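Local coordinates for nudix hydrolase domain-containing protein (Thermotoga maritima, PDB 3E57), which is of unknown function but probably hydrolyses nucleoside diphosphates linked to another moiety, at residues B[69-73]-B[195-199]; B[80-86]-B[175-181]; B[138-144]-B[157-163]. The contacts are given in a common frame with arbitrary orientation. Residues are numbered along the deposited sequence.

Interaction 1. Residues B[69-73]-B[195-199]; sequences VIPYV and WSKIS
Y72 and W195 supply most of the 236 Å² buried here, 90 and 83 Å² respectively, and their rings form most of the contact between strand 69-73 and helix 195-199. The strand axis passes the helix axis at 11.0 Å with a crossing angle of -54°, a spacing that leaves room for one layer of large side chains; the nearest CA pair, Y72 and W195, is 9.0 Å apart. Y72 (phi/psi -141/109) takes chi1 t with chi2 near 70°, so its ring reaches toward the helix. W195 (chi1 m, chi2 13°) turns its indole edge to one face of that ring: the tyrosine and the six-membered indole ring lie at 87° with centroids 5.2 Å apart, a T-shaped pair whose closest atoms are Y72 CD1 and W195 CE3 at 3.7 Å. I70 abuts the same indole edge, I70 CB lying 3.8 Å from W195 CZ3. In the alpha-beta-alpha sandwich of the Nudix fold, this is where helix 194-206 packs on the central sheet, through strand 66-77; side chains of V69, P71 and V73 serve the sheet's other face, against helix 115-130. At the phenol end, S196 OG donates a long hydrogen bond to Y72 OH (3.3 Å), while S196 OG also bonds to the backbone N of L101, its stronger partner. S199 (chi1 m) sets OG 3.4 Å from Y72 CE2, near the ring plane, and returns its hydroxyl to the helix: S199 OG donates to W195 O at 2.9 Å, beside the helical bond from S199 N to W195 O at 2.8 Å.

Interaction 2. Residues B[80-86]-B[175-181]; sequences RVLITKR and FEWELIK
R80 lays one face of its guanidinium over the K181 side chain, R80 CZ standing 3.9 Å from K181 CG, and R80 NH1 donates to L179 O at 2.8 Å. Strands 80-85 and 176-181 run antiparallel, axes 4.3 Å apart at closest and 146° between directions. R80-K181, L82-L179 and T84-W177 are non-hydrogen-bonded pairs; V81-I180, I83-E178 and K85-E176 are hydrogen-bonded, through V81 N-I180 O (2.8 Å), I180 N-V81 O (2.9 Å), I83 N-E178 O (2.9 Å), E178 N-I83 O (2.9 Å), K85 N-E176 O (2.9 Å) and E176 N-K85 O (2.7 Å). On the face that ends in K85, E176 and E178, V81 CG1 meets I180 CG1 at 3.4 Å and I83 CG1 meets I180 CD1 at 3.7 Å; I180 (chi1 p, chi2 t) touches helix 185-189. Opposite, L82 CD1 lies 3.7 Å from W177 CB, and W177 packs edge-to-face with F166. This ladder places strand 176-181 beside 80-85, hairpin partner of strand 66-77. The register-setting bonds join backbone atoms, so register does not rest on side-chain chemistry.

Interaction 3. Residues B[138-144]-B[157-163]; sequences LEFLGLI and GALFLGR
Backbone hydrogen bonds fix an antiparallel pairing in which the axes of strands 138-144 and 157-163 come within 4.5 Å, with 149° between their directions. E139 N to L161 O (2.8 Å) and L161 N to E139 O (2.9 Å) form one closed pair; I144 N to G157 O (2.8 Å) and G157 N to I144 O (2.9 Å) form another. Between them the register slips by one at a classic beta bulge: L141 and G142 both face L159, whose O accepts L141 N at 2.7 Å and, weakly, G142 N at 3.4 Å, while L159 N donates to G142 O at 2.8 Å. L141 adopts -100/-42, and G142 the glycine-favoured 159/-156. E139 OE1 and R163 NH1, 3.4 Å apart, make a salt bridge with a weak hydrogen bond. On the face of L138 and F140, the F140 edge meets the F160 face, planes at 61° and centroids 5.2 Å apart; L138 CD2 sits 3.4 Å from G162 CA, where a CB would clash. Opposite, L141 CD1 approaches L159 CD2 at 4.1 Å and I144 CD1 approaches L159 CB at 4.2 Å. F41 stacks on F140, helix 115-130 flanks A158 and F160, helix 194-206 touches I144 and L159, and strand 66-77 runs parallel along strand 155-163.

All three contacts involve the same mixed sheet of the Nudix domain. Interactions 1 and 3 have centres 8 Å apart and touch directly: strands 66-77 and 155-163 are parallel neighbours, with probable hydrogen bonds from A158 N to I70 O and from Y72 N to A158 O, both 2.9 Å. Interaction 2 lies farther out, its centre about 15 Å from that of interaction 1 and 18 Å from that of interaction 3, without touching either. Strand 80-85 nevertheless follows strand 66-77 and pairs with it. Along the chain, 138-144/157-163 nests inside the loop closed by 80-86/175-181, itself inside 69-73/195-199, so successively longer connections close onto one sheet and bring the C-terminal helix back against its centre.

Interaction 1. Residues B[69-73]-B[195-199]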
loop_
_atom_site.group_PDB
_atom_site.type_symbol
_atom_site.label_atom_id
_atom_site.label_comp_id
_atom_site.label_asym_id
_atom_site.label_seq_id
_atom_site.Cartn_x
_atom_site.Cartn_y
_atom_site.Cartn_z
ATOM N N VAL B 69 -13.287 -12.311 -2.655
ATOM C CA VAL B 69 -12.166 -12.773 -1.837
ATOM C C VAL B 69 -11.264 -13.710 -2.639
ATOM O O VAL B 69 -11.696 -14.782 -3.083
ATOM C CB VAL B 69 -12.660 -13.468 -0.574
ATOM C CG1 VAL B 69 -11.489 -14.059 0.202
ATOM C CG2 VAL B 69 -13.451 -12.482 0.267
ATOM N N ILE B 70 -10.014 -13.280 -2.822
ATOM C CA ILE B 70 -9.038 -13.970 -3.651
ATOM C C ILE B 70 -7.870 -14.452 -2.783
ATOM O O ILE B 70 -7.022 -13.643 -2.387
ATOM C CB ILE B 70 -8.482 -13.026 -4.759
ATOM C CG1 ILE B 70 -9.619 -12.380 -5.561
ATOM C CG2 ILE B 70 -7.549 -13.784 -5.700
ATOM C CD1 ILE B 70 -10.490 -13.371 -6.311
ATOM N N PRO B 71 -7.823 -15.758 -2.466
ATOM C CA PRO B 71 -6.588 -16.282 -1.901
ATOM C C PRO B 71 -5.454 -16.075 -2.904
ATOM O O PRO B 71 -5.659 -16.275 -4.096
ATOM C CB PRO B 71 -6.899 -17.771 -1.691
ATOM C CG PRO B 71 -8.061 -18.058 -2.596
ATOM C CD PRO B 71 -8.860 -16.807 -2.564
ATOM N N TYR B 72 -4.295 -15.638 -2.425
ATOM C CA TYR B 72 -3.182 -15.219 -3.280
ATOM C C TYR B 72 -1.885 -15.711 -2.638
ATOM O O TYR B 72 -1.469 -15.207 -1.587
ATOM C CB TYR B 72 -3.178 -13.700 -3.410
ATOM C CG TYR B 72 -2.312 -13.165 -4.531
ATOM C CD1 TYR B 72 -2.678 -13.348 -5.866
ATOM C CD2 TYR B 72 -1.152 -12.457 -4.271
ATOM C CE1 TYR B 72 -1.900 -12.861 -6.897
ATOM C CE2 TYR B 72 -0.370 -11.957 -5.319
ATOM C CZ TYR B 72 -0.757 -12.167 -6.627
ATOM O OH TYR B 72 0.026 -11.665 -7.665
ATOM N N VAL B 73 -1.265 -16.710 -3.252
ATOM C CA VAL B 73 -0.182 -17.432 -2.620
ATOM C C VAL B 73 1.122 -17.222 -3.366
ATOM O O VAL B 73 1.214 -17.482 -4.567
ATOM C CB VAL B 73 -0.489 -18.944 -2.554
ATOM C CG1 VAL B 73 0.611 -19.668 -1.779
ATOM C CG2 VAL B 73 -1.862 -19.182 -1.915
ATOM N N TRP B 195 -0.845 -6.493 -7.809
ATOM C CA TRP B 195 -0.654 -7.288 -6.600
ATOM C C TRP B 195 0.720 -7.932 -6.582
ATOM O O TRP B 195 1.282 -8.126 -5.515
ATOM C CB TRP B 195 -1.725 -8.369 -6.489
ATOM C CG TRP B 195 -3.089 -7.879 -6.128
ATOM C CD1 TRP B 195 -3.534 -6.597 -6.125
ATOM C CD2 TRP B 195 -4.194 -8.690 -5.716
ATOM N NE1 TRP B 195 -4.858 -6.554 -5.732
ATOM C CE2 TRP B 195 -5.282 -7.829 -5.480
ATOM C CE3 TRP B 195 -4.370 -10.064 -5.547
ATOM C CZ2 TRP B 195 -6.528 -8.295 -5.054
ATOM C CZ3 TRP B 195 -5.622 -10.534 -5.131
ATOM C CH2 TRP B 195 -6.679 -9.643 -4.893
ATOM N N SER B 196 1.274 -8.248 -7.751
ATOM C CA SER B 196 2.631 -8.808 -7.816
ATOM C C SER B 196 3.658 -7.841 -7.229
ATOM O O SER B 196 4.514 -8.220 -6.430
ATOM C CB SER B 196 2.988 -9.191 -9.259
ATOM O OG SER B 196 2.228 -10.329 -9.666
ATOM N N LYS B 197 3.576 -6.574 -7.627
ATOM C CA LYS B 197 4.489 -5.559 -7.143
ATOM C C LYS B 197 4.323 -5.356 -5.627
ATOM O O LYS B 197 5.306 -5.211 -4.878
ATOM C CB LYS B 197 4.222 -4.247 -7.872
ATOM C CG LYS B 197 5.310 -3.228 -7.756
ATOM C CD LYS B 197 4.976 -2.022 -8.611
ATOM C CE LYS B 197 6.164 -1.081 -8.659
ATOM N NZ LYS B 197 7.251 -1.576 -9.587
ATOM N N ILE B 198 3.080 -5.336 -5.179
ATOM C CA ILE B 198 2.808 -5.101 -3.757
ATOM C C ILE B 198 3.359 -6.256 -2.949
ATOM O O ILE B 198 4.024 -6.050 -1.932
ATOM C CB ILE B 198 1.303 -4.960 -3.480
ATOM C CG1 ILE B 198 0.752 -3.659 -4.093
ATOM C CG2 ILE B 198 1.050 -4.956 -1.965
ATOM C CD1 ILE B 198 -0.758 -3.629 -4.211
ATOM N N SER B 199 3.083 -7.466 -3.417
ATOM C CA SER B 199 3.492 -8.686 -2.738
ATOM C C SER B 199 5.013 -8.792 -2.659
ATOM O O SER B 199 5.535 -9.186 -1.632
ATOM C CB SER B 199 2.896 -9.908 -3.426
ATOM O OG SER B 199 1.473 -9.936 -3.293
#

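Interaction 2. Residues B[80-86]-B[175-181]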
loop_
_atom_site.group_PDB
_atom_site.type_symbol
_atom_site.label_atom_id
_atom_site.label_comp_id
_atom_site.label_asym_id
_atom_site.label_seq_id
_atom_site.Cartn_x
_atom_site.Cartn_y
_atom_site.Cartn_z
ATOM N N ARG B 80 14.404 -19.487 -2.629
ATOM C CA ARG B 80 13.991 -18.980 -3.936
ATOM C C ARG B 80 12.491 -18.795 -3.969
ATOM O O ARG B 80 11.759 -19.504 -3.280
ATOM C CB ARG B 80 14.427 -19.937 -5.043
ATOM C CG ARG B 80 15.922 -19.990 -5.225
ATOM C CD ARG B 80 16.316 -20.931 -6.349
ATOM N NE ARG B 80 17.750 -20.831 -6.640
ATOM C CZ ARG B 80 18.291 -20.250 -7.719
ATOM N NH1 ARG B 80 17.539 -19.702 -8.670
ATOM N NH2 ARG B 80 19.611 -20.231 -7.854
ATOM N N VAL B 81 12.042 -17.834 -4.774
ATOM C CA VAL B 81 10.627 -17.521 -4.905
ATOM C C VAL B 81 10.187 -17.787 -6.339
ATOM O O VAL B 81 10.949 -17.548 -7.281
ATOM C CB VAL B 81 10.322 -16.044 -4.517
ATOM C CG1 VAL B 81 11.075 -15.069 -5.404
ATOM C CG2 VAL B 81 8.821 -15.785 -4.573
ATOM N N LEU B 82 8.958 -18.272 -6.494
ATOM C CA LEU B 82 8.415 -18.607 -7.801
ATOM C C LEU B 82 7.877 -17.361 -8.525
ATOM O O LEU B 82 7.017 -16.665 -8.008
ATOM C CB LEU B 82 7.301 -19.638 -7.659
ATOM C CG LEU B 82 6.602 -20.096 -8.941
ATOM C CD1 LEU B 82 7.543 -20.903 -9.815
ATOM C CD2 LEU B 82 5.341 -20.884 -8.609
ATOM N N ILE B 83 8.406 -17.122 -9.716
ATOM C CA ILE B 83 7.937 -16.080 -10.621
ATOM C C ILE B 83 7.357 -16.790 -11.833
ATOM O O ILE B 83 7.951 -17.750 -12.319
ATOM C CB ILE B 83 9.112 -15.200 -11.080
ATOM C CG1 ILE B 83 9.697 -14.427 -9.894
ATOM C CG2 ILE B 83 8.677 -14.238 -12.168
ATOM C CD1 ILE B 83 8.846 -13.302 -9.410
ATOM N N THR B 84 6.202 -16.345 -12.308
ATOM C CA THR B 84 5.603 -16.941 -13.489
ATOM C C THR B 84 5.349 -15.864 -14.532
ATOM O O THR B 84 5.326 -14.673 -14.220
ATOM C CB THR B 84 4.276 -17.653 -13.169
ATOM O OG1 THR B 84 3.382 -16.718 -12.564
ATOM C CG2 THR B 84 4.499 -18.839 -12.219
ATOM N N LYS B 85 5.144 -16.310 -15.763
ATOM C CA LYS B 85 4.941 -15.428 -16.892
ATOM C C LYS B 85 4.185 -16.191 -17.955
ATOM O O LYS B 85 4.609 -17.282 -18.340
ATOM C CB LYS B 85 6.303 -15.006 -17.440
ATOM C CG LYS B 85 6.242 -14.031 -18.575
ATOM C CD LYS B 85 7.636 -13.557 -18.934
ATOM C CE LYS B 85 8.408 -14.606 -19.711
ATOM N NZ LYS B 85 8.719 -14.174 -21.091
ATOM N N ARG B 86 3.060 -15.647 -18.405
ATOM C CA ARG B 86 2.286 -16.271 -19.487
ATOM C C ARG B 86 3.062 -16.232 -20.799
ATOM O O ARG B 86 3.265 -17.266 -21.438
ATOM C CB ARG B 86 0.940 -15.568 -19.657
ATOM C CG ARG B 86 -0.141 -16.026 -18.670
ATOM C CD ARG B 86 -0.864 -14.864 -17.983
ATOM N NE ARG B 86 -0.803 -13.627 -18.763
ATOM C CZ ARG B 86 -1.326 -12.462 -18.382
ATOM N NH1 ARG B 86 -2.007 -12.352 -17.242
ATOM N NH2 ARG B 86 -1.183 -11.401 -19.172
ATOM N N PHE B 175 1.956 -21.113 -18.945
ATOM C CA PHE B 175 2.898 -20.345 -18.123
ATOM C C PHE B 175 4.320 -20.851 -18.255
ATOM O O PHE B 175 4.547 -22.054 -18.452
ATOM C CB PHE B 175 2.527 -20.448 -16.652
ATOM C CG PHE B 175 1.149 -19.978 -16.344
ATOM C CD1 PHE B 175 0.880 -18.622 -16.208
ATOM C CD2 PHE B 175 0.116 -20.885 -16.193
ATOM C CE1 PHE B 175 -0.405 -18.183 -15.924
ATOM C CE2 PHE B 175 -1.168 -20.462 -15.907
ATOM C CZ PHE B 175 -1.434 -19.110 -15.774
ATOM N N GLU B 176 5.275 -19.935 -18.141
ATOM C CA GLU B 176 6.631 -20.315 -17.809
ATOM C C GLU B 176 6.861 -19.889 -16.377
ATOM O O GLU B 176 6.104 -19.090 -15.838
ATOM C CB GLU B 176 7.665 -19.682 -18.734
ATOM C CG GLU B 176 9.075 -20.323 -18.625
ATOM C CD GLU B 176 9.057 -21.864 -18.552
ATOM O OE1 GLU B 176 8.477 -22.511 -19.464
ATOM O OE2 GLU B 176 9.630 -22.426 -17.582
ATOM N N TRP B 177 7.882 -20.468 -15.761
ATOM C CA TRP B 177 8.200 -20.210 -14.376
ATOM C C TRP B 177 9.701 -20.089 -14.222
ATOM O O TRP B 177 10.470 -20.548 -15.066
ATOM C CB TRP B 177 7.670 -21.342 -13.492
ATOM C CG TRP B 177 8.224 -22.680 -13.867
ATOM C CD1 TRP B 177 7.671 -23.586 -14.729
ATOM C CD2 TRP B 177 9.452 -23.256 -13.412
ATOM N NE1 TRP B 177 8.475 -24.695 -14.827
ATOM C CE2 TRP B 177 9.578 -24.515 -14.036
ATOM C CE3 TRP B 177 10.462 -22.828 -12.543
ATOM C CZ2 TRP B 177 10.673 -25.354 -13.812
ATOM C CZ3 TRP B 177 11.553 -23.664 -12.321
ATOM C CH2 TRP B 177 11.649 -24.911 -12.954
ATOM N N GLU B 178 10.093 -19.461 -13.125
ATOM C CA GLU B 178 11.477 -19.295 -12.738
ATOM C C GLU B 178 11.468 -19.308 -11.230
ATOM O O GLU B 178 10.554 -18.761 -10.627
ATOM C CB GLU B 178 12.003 -17.931 -13.186
ATOM C CG GLU B 178 12.768 -17.900 -14.484
ATOM C CD GLU B 178 13.298 -16.506 -14.775
ATOM O OE1 GLU B 178 12.541 -15.688 -15.332
ATOM O OE2 GLU B 178 14.467 -16.228 -14.427
ATOM N N LEU B 179 12.479 -19.914 -10.623
ATOM C CA LEU B 179 12.702 -19.758 -9.190
ATOM C C LEU B 179 13.856 -18.774 -9.075
ATOM O O LEU B 179 14.934 -19.033 -9.590
ATOM C CB LEU B 179 13.052 -21.092 -8.520
ATOM C CG LEU B 179 11.879 -22.047 -8.284
ATOM C CD1 LEU B 179 12.377 -23.456 -8.008
ATOM C CD2 LEU B 179 11.006 -21.574 -7.142
ATOM N N ILE B 180 13.620 -17.622 -8.456
ATOM C CA ILE B 180 14.679 -16.633 -8.331
ATOM C C ILE B 180 15.104 -16.491 -6.886
ATOM O O ILE B 180 14.301 -16.648 -5.974
ATOM C CB ILE B 180 14.267 -15.253 -8.909
ATOM C CG1 ILE B 180 13.191 -14.587 -8.053
ATOM C CG2 ILE B 180 13.791 -15.404 -10.367
ATOM C CD1 ILE B 180 12.871 -13.175 -8.498
ATOM N N LYS B 181 16.377 -16.191 -6.686
ATOM C CA LYS B 181 16.893 -15.904 -5.359
ATOM C C LYS B 181 16.234 -14.630 -4.838
ATOM O O LYS B 181 15.905 -13.723 -5.611
ATOM C CB LYS B 181 18.416 -15.763 -5.406
ATOM C CG LYS B 181 19.109 -17.097 -5.660
ATOM C CD LYS B 181 20.623 -17.002 -5.678
ATOM C CE LYS B 181 21.149 -16.500 -7.022
ATOM N NZ LYS B 181 22.629 -16.738 -7.137
#

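Interaction 3. Residues B[138-144]-B[157-163]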
loop_
_atom_site.group_PDB
_atom_site.type_symbol
_atom_site.label_atom_id
_atom_site.label_comp_id
_atom_site.label_asym_id
_atom_site.label_seq_id
_atom_site.Cartn_x
_atom_site.Cartn_y
_atom_site.Cartn_z
ATOM N N LEU B 138 1.444 -22.771 4.944
ATOM C CA LEU B 138 0.881 -21.553 4.390
ATOM C C LEU B 138 0.886 -20.585 5.553
ATOM O O LEU B 138 0.243 -20.819 6.582
ATOM C CB LEU B 138 -0.529 -21.740 3.832
ATOM C CG LEU B 138 -0.654 -22.426 2.467
ATOM C CD1 LEU B 138 -1.952 -21.997 1.785
ATOM C CD2 LEU B 138 0.537 -22.126 1.565
ATOM N N GLU B 139 1.667 -19.524 5.415
ATOM C CA GLU B 139 1.738 -18.496 6.432
ATOM C C GLU B 139 0.889 -17.362 5.912
ATOM O O GLU B 139 1.222 -16.786 4.886
ATOM C CB GLU B 139 3.187 -18.044 6.623
ATOM C CG GLU B 139 3.381 -17.025 7.757
ATOM C CD GLU B 139 4.797 -16.445 7.824
ATOM O OE1 GLU B 139 5.701 -16.923 7.093
ATOM O OE2 GLU B 139 5.002 -15.491 8.607
ATOM N N PHE B 140 -0.211 -17.055 6.589
ATOM C CA PHE B 140 -1.020 -15.905 6.213
ATOM C C PHE B 140 -0.275 -14.613 6.569
ATOM O O PHE B 140 0.158 -14.443 7.705
ATOM C CB PHE B 140 -2.362 -15.956 6.931
ATOM C CG PHE B 140 -3.244 -14.756 6.678
ATOM C CD1 PHE B 140 -3.855 -14.565 5.457
ATOM C CD2 PHE B 140 -3.457 -13.820 7.673
ATOM C CE1 PHE B 140 -4.678 -13.476 5.240
ATOM C CE2 PHE B 140 -4.281 -12.728 7.465
ATOM C CZ PHE B 140 -4.889 -12.554 6.258
ATOM N N LEU B 141 -0.124 -13.712 5.596
ATOM C CA LEU B 141 0.569 -12.451 5.820
ATOM C C LEU B 141 -0.385 -11.290 6.048
ATOM O O LEU B 141 -0.147 -10.458 6.905
ATOM C CB LEU B 141 1.509 -12.138 4.651
ATOM C CG LEU B 141 2.587 -13.171 4.319
ATOM C CD1 LEU B 141 3.501 -12.624 3.218
ATOM C CD2 LEU B 141 3.393 -13.542 5.547
ATOM N N GLY B 142 -1.462 -11.216 5.282
ATOM C CA GLY B 142 -2.428 -10.135 5.449
ATOM C C GLY B 142 -3.272 -9.926 4.215
ATOM O O GLY B 142 -3.419 -10.838 3.394
ATOM N N LEU B 143 -3.788 -8.709 4.078
ATOM C CA LEU B 143 -4.730 -8.351 3.026
ATOM C C LEU B 143 -4.182 -7.350 2.026
ATOM O O LEU B 143 -3.470 -6.402 2.392
ATOM C CB LEU B 143 -5.980 -7.742 3.653
ATOM C CG LEU B 143 -6.768 -8.665 4.593
ATOM C CD1 LEU B 143 -8.082 -7.996 4.978
ATOM C CD2 LEU B 143 -7.021 -9.992 3.947
ATOM N N ILE B 144 -4.552 -7.546 0.768
ATOM C CA ILE B 144 -4.212 -6.610 -0.303
ATOM C C ILE B 144 -5.471 -5.942 -0.813
ATOM O O ILE B 144 -6.402 -6.616 -1.280
ATOM C CB ILE B 144 -3.560 -7.297 -1.508
ATOM C CG1 ILE B 144 -2.324 -8.095 -1.092
ATOM C CG2 ILE B 144 -3.245 -6.242 -2.575
ATOM C CD1 ILE B 144 -1.709 -8.923 -2.241
ATOM N N GLY B 157 -7.473 -9.288 -1.770
ATOM C CA GLY B 157 -6.487 -10.360 -1.735
ATOM C C GLY B 157 -6.163 -10.797 -0.328
ATOM O O GLY B 157 -6.011 -9.964 0.560
ATOM N N ALA B 158 -6.070 -12.108 -0.124
ATOM C CA ALA B 158 -5.609 -12.678 1.127
ATOM C C ALA B 158 -4.254 -13.266 0.803
ATOM O O ALA B 158 -4.162 -14.320 0.153
ATOM C CB ALA B 158 -6.565 -13.770 1.623
ATOM N N LEU B 159 -3.203 -12.580 1.246
ATOM C CA LEU B 159 -1.835 -12.921 0.889
ATOM C C LEU B 159 -1.212 -13.946 1.830
ATOM O O LEU B 159 -1.163 -13.739 3.050
ATOM C CB LEU B 159 -0.981 -11.667 0.906
ATOM C CG LEU B 159 0.511 -11.816 0.591
ATOM C CD1 LEU B 159 0.736 -12.424 -0.807
ATOM C CD2 LEU B 159 1.174 -10.431 0.720
ATOM N N PHE B 160 -0.721 -15.033 1.239
ATOM C CA PHE B 160 0.003 -16.074 1.946
ATOM C C PHE B 160 1.364 -16.280 1.351
ATOM O O PHE B 160 1.563 -16.080 0.151
ATOM C CB PHE B 160 -0.716 -17.421 1.824
ATOM C CG PHE B 160 -2.072 -17.441 2.420
ATOM C CD1 PHE B 160 -2.277 -17.956 3.693
ATOM C CD2 PHE B 160 -3.154 -16.953 1.712
ATOM C CE1 PHE B 160 -3.531 -17.962 4.248
ATOM C CE2 PHE B 160 -4.410 -16.959 2.264
ATOM C CZ PHE B 160 -4.599 -17.470 3.529
ATOM N N LEU B 161 2.286 -16.726 2.199
ATOM C CA LEU B 161 3.573 -17.251 1.789
ATOM C C LEU B 161 3.523 -18.768 1.993
ATOM O O LEU B 161 3.331 -19.245 3.119
ATOM C CB LEU B 161 4.668 -16.653 2.655
ATOM C CG LEU B 161 6.083 -17.167 2.450
ATOM C CD1 LEU B 161 6.522 -17.011 1.000
ATOM C CD2 LEU B 161 7.021 -16.435 3.396
ATOM N N GLY B 162 3.668 -19.519 0.912
ATOM C CA GLY B 162 3.686 -20.983 1.004
ATOM C C GLY B 162 5.102 -21.456 0.782
ATOM O O GLY B 162 5.661 -21.229 -0.288
ATOM N N ARG B 163 5.701 -22.095 1.780
ATOM C CA ARG B 163 7.049 -22.626 1.620
ATOM C C ARG B 163 6.967 -24.132 1.371
ATOM O O ARG B 163 6.217 -24.834 2.050
ATOM C CB ARG B 163 7.913 -22.345 2.847
ATOM C CG ARG B 163 8.254 -20.876 3.110
ATOM C CD ARG B 163 9.308 -20.816 4.223
ATOM N NE ARG B 163 9.731 -19.467 4.617
ATOM C CZ ARG B 163 9.133 -18.718 5.544
ATOM N NH1 ARG B 163 8.041 -19.140 6.180
ATOM N NH2 ARG B 163 9.625 -17.518 5.828
#